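Local coordinates for proximal thread matrix protein 1 (Mytilus galloprovincialis, PDB 4CN9) that binds collagen in the mussel byssus as a matrix protein built of von Willebrand factor type A domains, holding zinc in a MIDAS motif, at residues 64-67 / 72-75; 83-88 / 99-104; 108-113 / 146-151; 112-117 / 127-132. All coordinates share one frame; numbering follows the deposited sequence.

In the fold
All four contacts lie in the first von Willebrand factor type A domain, whose central sheet is flanked by helices. Interactions 1, 2 and 4 are largely buried, whereas interaction 3 lies at the surface. Interactions 1 and 2 both use helix 73-85. Interactions 1, 2 and 3 each set a methyl over a ring; interaction 1, near the metal site, adds amide and water bonds, interaction 3 a histidine bond, and interaction 2 is purely apolar. Interactions 2 and 3 lie on neighbouring strands of the sheet, 100-106 and 110-112. Interactions 3 and 4 share T112 and A113, where the chain turns a corner; T112 takes the histidine bond in interaction 3, whereas A113 and F114 make apolar contacts in interaction 4.

Interaction 1. Residues 64-67 / 72-75; sequences SSIQ and ENYQ. With ZN (zinc ion), chain C.
I66 and Y74 cross at about a right angle, the branch methyl CG2 of I66 lying over one face of the Y74 ring, 3.9 Å from its centroid and 16° off the ring normal. CG2, anti to the backbone N of I66, also reaches N73 CB at 3.5 Å. Q67 meets the ring differently: its OE1 sits near the ring plane at the edge, 3.6 Å from Y74 CD2, with amide and ring planes 22° apart. A water donates to this OE1 and accepts from Y74 N. The direct polar link runs from N73 ND2 to I66 O, 3.0 Å long with an N-H...O angle of 157°, in the carbonyl plane; ND2 also bonds D69, and Y74 OH bonds N136. Beside I66, S65 OG binds zinc at 2.0 Å; S63 of the same D-x-S-x-S loop, D174 from another loop and three waters complete the MIDAS site. I66 also packs on D174 and D61. The contact thus joins an apolar methyl-on-ring touch to directional amide and water bonds, giving the backbone next to a zinc ligand a defined place against helix 73-85.

Interaction 2. Residues 83-88 / 99-104; sequences ELVDSF and SQFGVV
The hydrogen bond from S87 OG to E83 O, 2.6 Å long with the donor tilted 30° from the carbonyl plane, closes the helix turn that carries L84 and V85 against F101. Next to it S87 N bonds L84 O at 2.9 Å, and the chain leaves the helix through a type I turn from V85 to F88. Across the contact the main touch is V85 on F101. The methyl CG2 of V85 stands almost squarely over the centre of the phenyl ring, 3.5 Å from the centroid and 9° off the normal. Its distances to the six ring carbons are therefore nearly even, the shortest, 3.6 Å, running from V85 CG2 to F101 CZ and CE2. In V85 chi1 is 169°, which leaves CG2 beside the backbone N and turned to the ring. L84 adds a slanting touch, CB to F101 CZ at 4.4 Å. F101 lies on strand 100-106 and also packs on I56 and V58 of strand 54-61, while V85 touches I125 and I129 of helix 122-130 and L84 touches L234 and V237 of helix 234-241. The ring thus fills the layer between sheet and helices in the doubly wound type A domain. Just before the strand, S99 OG is bonded to both T90 OG1 and A54 N. Between the two segments themselves the chemistry is wholly apolar: dispersion and a methyl-to-ring contact join helix and strand, while the hydroxyls of S87 and S99 are satisfied by bonds that do not span the interface.

Interaction 3. Residues 108-113 / 146-151; sequences QGVKTA and LKHVRE
The imidazole of H148 is met on one face by V110 and at its edge by T112. Methyl CG1 of V110 sits 3.5 Å above the plane, shifted toward the rim, so that H148 CG is its nearest ring atom; to the centroid it is 3.7 Å, 19° off the normal. At the edge NE2 donates to T112 OG1 over 2.9 Å, with an N-H...O angle of 161° and the oxygen in the ring plane. The T112 and H148 side chains cross at about a right angle. The in-plane bond at NE2 and the methyl on one face together restrict rotation of the ring. H148 reaches out to them with CG anti to its backbone N (chi1 -178°), and a glycerol, probably from the crystallisation liquor, lies about 3 Å from its side chain. Another flat group, the guanidinium of R150, has E151 CG over one face. On this side of the helix K147 NZ approaches E151 OE2 from above the carboxylate plane at 2.8 Å; R150 NH2 makes a longer bridge to E151 OE2 (3.5 Å) and a salt bridge to E186, giving a small charged network. In the fold, strand 110-112 is the outermost strand of its sheet, antiparallel to strand 100-106, whose V104 packs on V110, T112 and H148. Helix 142-153 rests on L59 and I57 of strand 54-61, with helix 183-192 beside it.

Interaction 4. Residues 112-117 / 127-132; sequences TAFPLN and KGIQDM
F114 packs closely against helix 122-130 at G128 and I129. Its CE2 comes within 3.7 Å of G128 C, where the lack of a side chain lets the ring approach the helix backbone, and its CZ meets I129 CG1 at 4.0 Å, with that carbon in the ring plane at the edge. F114 takes up this place with CG between its backbone N and carbonyl carbon (chi1 55°). The ring is further held by F119, which stacks edge-to-face with it. Beside it a single methyl-to-methylene touch, A113 CB to M132 CG at 3.7 Å, lies nearer the solvent on the A113 side. M132 also packs on V103 and Q105 of strand 100-106 and on F60 of strand 54-61. A113 and F114 both face V103 in a classic beta bulge, V103 O to A113 N and V103 N to F114 O, just where the chain turns a corner after the edge strand 110-112. From here the chain runs on to helix 122-130 of the type A domain, whose I129 packs in turn on V81 and V85 of helix 73-85. The outer side of the helix is of another character. K127 and D131, both exposed, form a long salt bridge, 3.6 Å from K127 NZ to D131 OD1, and take no part in the touch with 112-117. Q130 turns to helix 73-85, bonding K82 through OE1 and Q75 through NE2, while K78 NZ bonds the carbonyl oxygens of both Q130 and M132.

Interaction 1. Residues 64-67 / 72-75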
loop_
_atom_site.group_PDB
_atom_site.type_symbol
_atom_site.label_atom_id
_atom_site.label_comp_id
_atom_site.label_asym_id
_atom_site.label_seq_id
_atom_site.Cartn_x
_atom_site.Cartn_y
_atom_site.Cartn_z
ATOM N N SER A 64 10.660 26.818 -1.026
ATOM C CA SER A 64 10.283 28.226 -0.910
ATOM C C SER A 64 8.806 28.466 -1.204
ATOM O O SER A 64 8.232 29.436 -0.721
ATOM C CB SER A 64 11.139 29.079 -1.857
ATOM O OG SER A 64 10.943 28.678 -3.195
ATOM N N SER A 65 8.195 27.594 -1.996
ATOM C CA SER A 65 6.758 27.689 -2.288
ATOM C C SER A 65 5.897 27.836 -1.023
ATOM O O SER A 65 4.875 28.525 -1.027
ATOM C CB SER A 65 6.299 26.449 -3.058
ATOM O OG SER A 65 6.376 25.300 -2.236
ATOM N N ILE A 66 6.321 27.191 0.058
ATOM C CA ILE A 66 5.567 27.178 1.293
ATOM C C ILE A 66 5.565 28.543 1.964
ATOM O O ILE A 66 4.531 28.988 2.467
ATOM C CB ILE A 66 6.140 26.132 2.268
ATOM C CG1 ILE A 66 6.028 24.745 1.627
ATOM C CG2 ILE A 66 5.403 26.201 3.624
ATOM C CD1 ILE A 66 6.677 23.637 2.401
ATOM N N GLN A 67 6.721 29.201 1.966
ATOM C CA GLN A 67 6.867 30.498 2.608
ATOM C C GLN A 67 6.166 31.566 1.765
ATOM O O GLN A 67 5.509 32.445 2.313
ATOM C CB GLN A 67 8.354 30.827 2.811
ATOM C CG GLN A 67 8.644 32.206 3.411
ATOM C CD GLN A 67 8.183 32.344 4.856
ATOM O OE1 GLN A 67 8.111 31.363 5.606
ATOM N NE2 GLN A 67 7.860 33.572 5.252
ATOM N N GLU A 72 2.830 31.858 7.818
ATOM C CA GLU A 72 2.479 31.006 8.960
ATOM C C GLU A 72 2.454 29.501 8.637
ATOM O O GLU A 72 2.286 28.670 9.541
ATOM C CB GLU A 72 1.113 31.414 9.530
ATOM C CG GLU A 72 1.164 32.640 10.435
ATOM C CD GLU A 72 2.298 32.568 11.456
ATOM O OE1 GLU A 72 2.328 31.601 12.255
ATOM O OE2 GLU A 72 3.165 33.473 11.452
ATOM N N ASN A 73 2.622 29.148 7.365
ATOM C CA ASN A 73 2.599 27.741 6.967
ATOM C C ASN A 73 3.588 26.842 7.722
ATOM O O ASN A 73 3.195 25.779 8.199
ATOM C CB ASN A 73 2.814 27.600 5.468
ATOM C CG ASN A 73 1.600 28.011 4.671
ATOM O OD1 ASN A 73 0.489 28.034 5.197
ATOM N ND2 ASN A 73 1.798 28.331 3.396
ATOM N N TYR A 74 4.854 27.248 7.832
ATOM C CA TYR A 74 5.846 26.399 8.498
ATOM C C TYR A 74 5.473 26.131 9.948
ATOM O O TYR A 74 5.691 25.033 10.460
ATOM C CB TYR A 74 7.252 27.001 8.436
ATOM C CG TYR A 74 7.956 26.799 7.116
ATOM C CD1 TYR A 74 8.046 25.529 6.537
ATOM C CD2 TYR A 74 8.533 27.877 6.439
ATOM C CE1 TYR A 74 8.694 25.344 5.319
ATOM C CE2 TYR A 74 9.175 27.697 5.218
ATOM C CZ TYR A 74 9.254 26.425 4.665
ATOM O OH TYR A 74 9.900 26.234 3.457
ATOM N N GLN A 75 4.931 27.139 10.625
ATOM C CA GLN A 75 4.518 26.941 12.013
ATOM C C GLN A 75 3.419 25.879 12.112
ATOM O O GLN A 75 3.414 25.073 13.043
ATOM C CB GLN A 75 4.048 28.251 12.656
ATOM C CG GLN A 75 3.868 28.131 14.157
ATOM C CD GLN A 75 5.085 27.527 14.843
ATOM O OE1 GLN A 75 6.184 28.071 14.775
ATOM N NE2 GLN A 75 4.896 26.384 15.488
HETATM ZN ZN ZN C . 7.050 23.457 -2.810
HETATM O O HOH W 1 5.777 29.738 6.169
HETATM O O HOH W 2 7.602 21.453 -2.936
HETATM O O HOH W 3 8.353 24.090 -4.302
HETATM O O HOH W 4 5.657 23.358 -4.397
#

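Interaction 2. Residues 83-88 / 99-104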
loop_
_atom_site.group_PDB
_atom_site.type_symbol
_atom_site.label_atom_id
_atom_site.label_comp_id
_atom_site.label_asym_id
_atom_site.label_seq_id
_atom_site.Cartn_x
_atom_site.Cartn_y
_atom_site.Cartn_z
ATOM N N GLU A 83 2.086 17.264 17.151
ATOM C CA GLU A 83 0.916 16.482 17.502
ATOM C C GLU A 83 1.135 14.988 17.231
ATOM O O GLU A 83 0.680 14.137 17.995
ATOM C CB GLU A 83 -0.304 17.018 16.749
ATOM C CG GLU A 83 -0.710 18.402 17.260
ATOM C CD GLU A 83 -1.623 19.142 16.312
ATOM O OE1 GLU A 83 -2.158 18.515 15.383
ATOM O OE2 GLU A 83 -1.804 20.361 16.499
ATOM N N LEU A 84 1.854 14.677 16.154
ATOM C CA LEU A 84 2.261 13.296 15.871
ATOM C C LEU A 84 3.090 12.724 17.006
ATOM O O LEU A 84 2.831 11.620 17.477
ATOM C CB LEU A 84 3.091 13.237 14.585
ATOM C CG LEU A 84 2.342 13.641 13.315
ATOM C CD1 LEU A 84 3.284 13.718 12.122
ATOM C CD2 LEU A 84 1.206 12.656 13.054
ATOM N N VAL A 85 4.110 13.464 17.416
ATOM C CA VAL A 85 4.965 13.040 18.513
ATOM C C VAL A 85 4.136 12.672 19.745
ATOM O O VAL A 85 4.362 11.641 20.381
ATOM C CB VAL A 85 5.959 14.133 18.887
ATOM C CG1 VAL A 85 6.668 13.789 20.199
ATOM C CG2 VAL A 85 6.967 14.339 17.758
ATOM N N ASP A 86 3.161 13.512 20.064
ATOM C CA ASP A 86 2.326 13.322 21.256
ATOM C C ASP A 86 1.284 12.229 21.077
ATOM O O ASP A 86 0.542 11.928 22.006
ATOM C CB ASP A 86 1.641 14.646 21.641
ATOM C CG ASP A 86 2.558 15.565 22.440
ATOM O OD1 ASP A 86 3.617 15.093 22.913
ATOM O OD2 ASP A 86 2.227 16.757 22.598
ATOM N N SER A 87 1.237 11.629 19.888
ATOM C CA SER A 87 0.313 10.529 19.598
ATOM C C SER A 87 0.932 9.140 19.824
ATOM O O SER A 87 0.220 8.118 19.834
ATOM C CB SER A 87 -0.168 10.641 18.150
ATOM O OG SER A 87 -0.740 11.922 17.909
ATOM N N PHE A 88 2.249 9.096 20.012
ATOM C CA PHE A 88 2.944 7.825 20.200
ATOM C C PHE A 88 3.348 7.663 21.648
ATOM O O PHE A 88 4.284 8.297 22.115
ATOM C CB PHE A 88 4.154 7.722 19.262
ATOM C CG PHE A 88 3.764 7.550 17.824
ATOM C CD1 PHE A 88 3.497 6.293 17.315
ATOM C CD2 PHE A 88 3.628 8.647 16.998
ATOM C CE1 PHE A 88 3.122 6.132 16.008
ATOM C CE2 PHE A 88 3.257 8.492 15.685
ATOM C CZ PHE A 88 2.988 7.228 15.196
ATOM N N SER A 99 10.115 4.286 21.702
ATOM C CA SER A 99 10.051 4.714 20.311
ATOM C C SER A 99 10.915 5.960 20.094
ATOM O O SER A 99 11.172 6.736 21.025
ATOM C CB SER A 99 8.611 5.007 19.903
ATOM O OG SER A 99 7.876 3.813 19.694
ATOM N N GLN A 100 11.362 6.147 18.859
ATOM C CA GLN A 100 12.170 7.304 18.511
ATOM C C GLN A 100 11.604 8.068 17.336
ATOM O O GLN A 100 10.870 7.533 16.504
ATOM C CB GLN A 100 13.599 6.887 18.189
ATOM C CG GLN A 100 14.395 6.423 19.386
ATOM C CD GLN A 100 15.680 5.758 18.962
ATOM O OE1 GLN A 100 15.695 4.941 18.030
ATOM N NE2 GLN A 100 16.770 6.121 19.609
ATOM N N PHE A 101 11.988 9.332 17.274
ATOM C CA PHE A 101 11.483 10.257 16.287
ATOM C C PHE A 101 12.655 11.033 15.691
ATOM O O PHE A 101 13.538 11.467 16.425
ATOM C CB PHE A 101 10.554 11.228 17.004
ATOM C CG PHE A 101 9.473 11.754 16.160
ATOM C CD1 PHE A 101 9.684 12.873 15.365
ATOM C CD2 PHE A 101 8.242 11.155 16.155
ATOM C CE1 PHE A 101 8.677 13.372 14.573
ATOM C CE2 PHE A 101 7.220 11.656 15.360
ATOM C CZ PHE A 101 7.435 12.761 14.579
ATOM N N GLY A 102 12.651 11.202 14.369
ATOM C CA GLY A 102 13.616 12.043 13.681
ATOM C C GLY A 102 12.967 12.848 12.561
ATOM O O GLY A 102 11.902 12.495 12.048
ATOM N N VAL A 103 13.615 13.938 12.167
ATOM C CA VAL A 103 13.070 14.793 11.130
ATOM C C VAL A 103 14.145 15.155 10.136
ATOM O O VAL A 103 15.254 15.565 10.508
ATOM C CB VAL A 103 12.484 16.076 11.702
ATOM C CG1 VAL A 103 12.016 16.986 10.574
ATOM C CG2 VAL A 103 11.339 15.759 12.646
ATOM N N VAL A 104 13.788 15.010 8.868
ATOM C CA VAL A 104 14.665 15.294 7.752
ATOM C C VAL A 104 13.991 16.302 6.836
ATOM O O VAL A 104 12.854 16.083 6.389
ATOM C CB VAL A 104 14.928 13.994 6.977
ATOM C CG1 VAL A 104 15.639 14.270 5.662
ATOM C CG2 VAL A 104 15.708 13.025 7.859
#

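Interaction 3. Residues 108-113 / 146-151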
loop_
_atom_site.group_PDB
_atom_site.type_symbol
_atom_site.label_atom_id
_atom_site.label_comp_id
_atom_site.label_asym_id
_atom_site.label_seq_id
_atom_site.Cartn_x
_atom_site.Cartn_y
_atom_site.Cartn_z
ATOM N N GLN A 108 15.792 21.571 -2.013
ATOM C CA GLN A 108 17.068 21.515 -2.696
ATOM C C GLN A 108 18.043 20.823 -1.728
ATOM O O GLN A 108 18.431 21.361 -0.677
ATOM C CB GLN A 108 17.529 22.919 -3.113
ATOM C CG GLN A 108 18.798 22.927 -3.960
ATOM C CD GLN A 108 20.046 22.814 -3.111
ATOM O OE1 GLN A 108 20.322 23.683 -2.279
ATOM N NE2 GLN A 108 20.794 21.728 -3.295
ATOM N N GLY A 109 18.388 19.590 -2.060
ATOM C CA GLY A 109 19.096 18.736 -1.127
ATOM C C GLY A 109 18.306 18.396 0.135
ATOM O O GLY A 109 17.122 18.725 0.299
ATOM N N VAL A 110 18.999 17.754 1.060
ATOM C CA VAL A 110 18.385 17.223 2.247
ATOM C C VAL A 110 19.213 17.610 3.451
ATOM O O VAL A 110 20.431 17.519 3.410
ATOM C CB VAL A 110 18.317 15.680 2.158
ATOM C CG1 VAL A 110 17.693 15.107 3.383
ATOM C CG2 VAL A 110 17.548 15.257 0.905
ATOM N N LYS A 111 18.554 18.029 4.516
ATOM C CA LYS A 111 19.225 18.312 5.792
ATOM C C LYS A 111 18.534 17.526 6.908
ATOM O O LYS A 111 17.325 17.620 7.064
ATOM C CB LYS A 111 19.140 19.803 6.101
ATOM C CG LYS A 111 19.764 20.186 7.422
ATOM C CD LYS A 111 19.460 21.614 7.845
ATOM C CE LYS A 111 19.979 21.845 9.281
ATOM N NZ LYS A 111 19.774 23.240 9.762
ATOM N N THR A 112 19.289 16.744 7.674
ATOM C CA THR A 112 18.739 16.097 8.855
ATOM C C THR A 112 18.582 17.137 9.940
ATOM O O THR A 112 19.563 17.743 10.347
ATOM C CB THR A 112 19.632 14.947 9.347
ATOM O OG1 THR A 112 19.568 13.867 8.403
ATOM C CG2 THR A 112 19.171 14.443 10.705
ATOM N N ALA A 113 17.350 17.384 10.381
ATOM C CA ALA A 113 17.136 18.328 11.482
ATOM C C ALA A 113 17.647 17.714 12.778
ATOM O O ALA A 113 18.374 18.346 13.542
ATOM C CB ALA A 113 15.669 18.709 11.608
ATOM N N LEU A 146 14.005 10.465 0.069
ATOM C CA LEU A 146 13.756 9.056 0.360
ATOM C C LEU A 146 15.061 8.253 0.439
ATOM O O LEU A 146 15.200 7.373 1.277
ATOM C CB LEU A 146 12.828 8.452 -0.697
ATOM C CG LEU A 146 11.395 8.992 -0.673
ATOM C CD1 LEU A 146 10.619 8.594 -1.926
ATOM C CD2 LEU A 146 10.675 8.515 0.573
ATOM N N LYS A 147 15.996 8.569 -0.449
ATOM C CA LYS A 147 17.311 7.932 -0.475
ATOM C C LYS A 147 18.065 8.235 0.812
ATOM O O LYS A 147 18.624 7.341 1.459
ATOM C CB LYS A 147 18.097 8.465 -1.670
ATOM C CG LYS A 147 19.500 7.886 -1.837
ATOM C CD LYS A 147 20.206 8.561 -3.018
ATOM C CE LYS A 147 21.710 8.386 -2.952
ATOM N NZ LYS A 147 22.095 6.986 -3.228
ATOM N N HIS A 148 18.080 9.507 1.190
ATOM C CA HIS A 148 18.736 9.914 2.434
ATOM C C HIS A 148 18.159 9.164 3.649
ATOM O O HIS A 148 18.892 8.720 4.548
ATOM C CB HIS A 148 18.591 11.428 2.600
ATOM C CG HIS A 148 19.266 11.974 3.819
ATOM N ND1 HIS A 148 20.549 12.476 3.800
ATOM C CD2 HIS A 148 18.832 12.103 5.098
ATOM C CE1 HIS A 148 20.874 12.902 5.008
ATOM N NE2 HIS A 148 19.850 12.686 5.815
ATOM N N VAL A 149 16.839 9.011 3.671
ATOM C CA VAL A 149 16.173 8.307 4.764
ATOM C C VAL A 149 16.593 6.828 4.807
ATOM O O VAL A 149 16.914 6.294 5.865
ATOM C CB VAL A 149 14.633 8.463 4.673
ATOM C CG1 VAL A 149 13.937 7.487 5.594
ATOM C CG2 VAL A 149 14.227 9.905 5.008
ATOM N N ARG A 150 16.616 6.178 3.652
ATOM C CA ARG A 150 17.056 4.783 3.595
ATOM C C ARG A 150 18.526 4.608 4.027
ATOM O O ARG A 150 18.847 3.716 4.800
ATOM C CB ARG A 150 16.870 4.228 2.184
ATOM C CG ARG A 150 17.328 2.781 2.041
ATOM C CD ARG A 150 17.088 2.248 0.637
ATOM N NE ARG A 150 17.567 3.150 -0.411
ATOM C CZ ARG A 150 18.807 3.165 -0.906
ATOM N NH1 ARG A 150 19.732 2.334 -0.447
ATOM N NH2 ARG A 150 19.124 4.021 -1.872
ATOM N N GLU A 151 19.406 5.473 3.533
ATOM C CA GLU A 151 20.840 5.313 3.736
ATOM C C GLU A 151 21.343 5.852 5.090
ATOM O O GLU A 151 22.305 5.334 5.644
ATOM C CB GLU A 151 21.608 5.992 2.585
ATOM C CG GLU A 151 21.370 5.342 1.216
ATOM C CD GLU A 151 22.162 5.983 0.063
ATOM O OE1 GLU A 151 22.663 7.115 0.201
ATOM O OE2 GLU A 151 22.275 5.341 -1.000
#

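Interaction 4. Residues 112-117 / 127-132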
loop_
_atom_site.group_PDB
_atom_site.type_symbol
_atom_site.label_atom_id
_atom_site.label_comp_id
_atom_site.label_asym_id
_atom_site.label_seq_id
_atom_site.Cartn_x
_atom_site.Cartn_y
_atom_site.Cartn_z
ATOM N N THR A 112 19.289 16.744 7.674
ATOM C CA THR A 112 18.739 16.097 8.855
ATOM C C THR A 112 18.582 17.137 9.940
ATOM O O THR A 112 19.563 17.743 10.347
ATOM C CB THR A 112 19.632 14.947 9.347
ATOM O OG1 THR A 112 19.568 13.867 8.403
ATOM C CG2 THR A 112 19.171 14.443 10.705
ATOM N N ALA A 113 17.350 17.384 10.381
ATOM C CA ALA A 113 17.136 18.328 11.482
ATOM C C ALA A 113 17.647 17.714 12.778
ATOM O O ALA A 113 18.374 18.346 13.542
ATOM C CB ALA A 113 15.669 18.709 11.608
ATOM N N PHE A 114 17.253 16.476 13.032
ATOM C CA PHE A 114 17.817 15.710 14.136
ATOM C C PHE A 114 17.569 14.230 13.873
ATOM O O PHE A 114 16.566 13.862 13.252
ATOM C CB PHE A 114 17.262 16.157 15.499
ATOM C CG PHE A 114 15.752 16.131 15.603
ATOM C CD1 PHE A 114 15.083 14.981 15.993
ATOM C CD2 PHE A 114 15.008 17.266 15.318
ATOM C CE1 PHE A 114 13.698 14.963 16.091
ATOM C CE2 PHE A 114 13.642 17.257 15.414
ATOM C CZ PHE A 114 12.979 16.101 15.799
ATOM N N PRO A 115 18.513 13.380 14.291
ATOM C CA PRO A 115 18.403 11.928 14.140
ATOM C C PRO A 115 17.514 11.278 15.207
ATOM O O PRO A 115 17.189 11.906 16.214
ATOM C CB PRO A 115 19.848 11.457 14.321
ATOM C CG PRO A 115 20.446 12.467 15.246
ATOM C CD PRO A 115 19.810 13.778 14.882
ATOM N N LEU A 116 17.145 10.019 14.974
ATOM C CA LEU A 116 16.368 9.227 15.933
ATOM C C LEU A 116 16.962 9.231 17.348
ATOM O O LEU A 116 16.231 9.241 18.330
ATOM C CB LEU A 116 16.263 7.773 15.445
ATOM C CG LEU A 116 15.407 7.539 14.197
ATOM C CD1 LEU A 116 15.756 6.191 13.591
ATOM C CD2 LEU A 116 13.915 7.613 14.511
ATOM N N ASN A 117 18.288 9.198 17.459
ATOM C CA ASN A 117 18.892 9.037 18.779
ATOM C C ASN A 117 19.233 10.344 19.485
ATOM O O ASN A 117 19.831 10.315 20.551
ATOM C CB ASN A 117 20.122 8.114 18.723
ATOM C CG ASN A 117 21.243 8.655 17.847
ATOM O OD1 ASN A 117 21.193 9.787 17.353
ATOM N ND2 ASN A 117 22.282 7.837 17.660
ATOM N N LYS A 127 10.726 20.529 21.025
ATOM C CA LYS A 127 11.624 21.675 20.972
ATOM C C LYS A 127 12.534 21.589 19.743
ATOM O O LYS A 127 12.764 22.584 19.051
ATOM C CB LYS A 127 12.465 21.721 22.252
ATOM C CG LYS A 127 13.574 22.758 22.273
ATOM C CD LYS A 127 13.050 24.161 22.513
ATOM C CE LYS A 127 14.204 25.144 22.749
ATOM N NZ LYS A 127 13.792 26.563 22.520
ATOM N N GLY A 128 13.044 20.394 19.468
ATOM C CA GLY A 128 13.803 20.173 18.247
ATOM C C GLY A 128 13.022 20.576 17.013
ATOM O O GLY A 128 13.546 21.243 16.132
ATOM N N ILE A 129 11.754 20.173 16.945
ATOM C CA ILE A 129 10.895 20.522 15.813
ATOM C C ILE A 129 10.718 22.043 15.720
ATOM O O ILE A 129 10.845 22.647 14.638
ATOM C CB ILE A 129 9.527 19.842 15.954
ATOM C CG1 ILE A 129 9.668 18.325 15.748
ATOM C CG2 ILE A 129 8.522 20.427 14.972
ATOM C CD1 ILE A 129 8.508 17.537 16.299
ATOM N N GLN A 130 10.444 22.670 16.860
ATOM C CA GLN A 130 10.253 24.116 16.897
ATOM C C GLN A 130 11.506 24.871 16.420
ATOM O O GLN A 130 11.413 25.903 15.745
ATOM C CB GLN A 130 9.871 24.570 18.315
ATOM C CG GLN A 130 9.511 26.043 18.388
ATOM C CD GLN A 130 8.438 26.419 17.379
ATOM O OE1 GLN A 130 7.464 25.695 17.195
ATOM N NE2 GLN A 130 8.622 27.549 16.707
ATOM N N ASP A 131 12.672 24.341 16.760
ATOM C CA ASP A 131 13.937 24.997 16.465
ATOM C C ASP A 131 14.420 24.784 15.037
ATOM O O ASP A 131 15.435 25.346 14.647
ATOM C CB ASP A 131 15.028 24.502 17.413
ATOM C CG ASP A 131 14.885 25.063 18.812
ATOM O OD1 ASP A 131 14.148 26.058 18.991
ATOM O OD2 ASP A 131 15.510 24.499 19.728
ATOM N N MET A 132 13.712 23.974 14.260
ATOM C CA MET A 132 14.106 23.741 12.871
ATOM C C MET A 132 14.069 25.023 12.080
ATOM O O MET A 132 13.127 25.807 12.201
ATOM C CB MET A 132 13.159 22.770 12.175
ATOM C CG MET A 132 13.211 21.346 12.628
ATOM S SD MET A 132 11.776 20.485 11.917
ATOM C CE MET A 132 12.184 20.613 10.180
#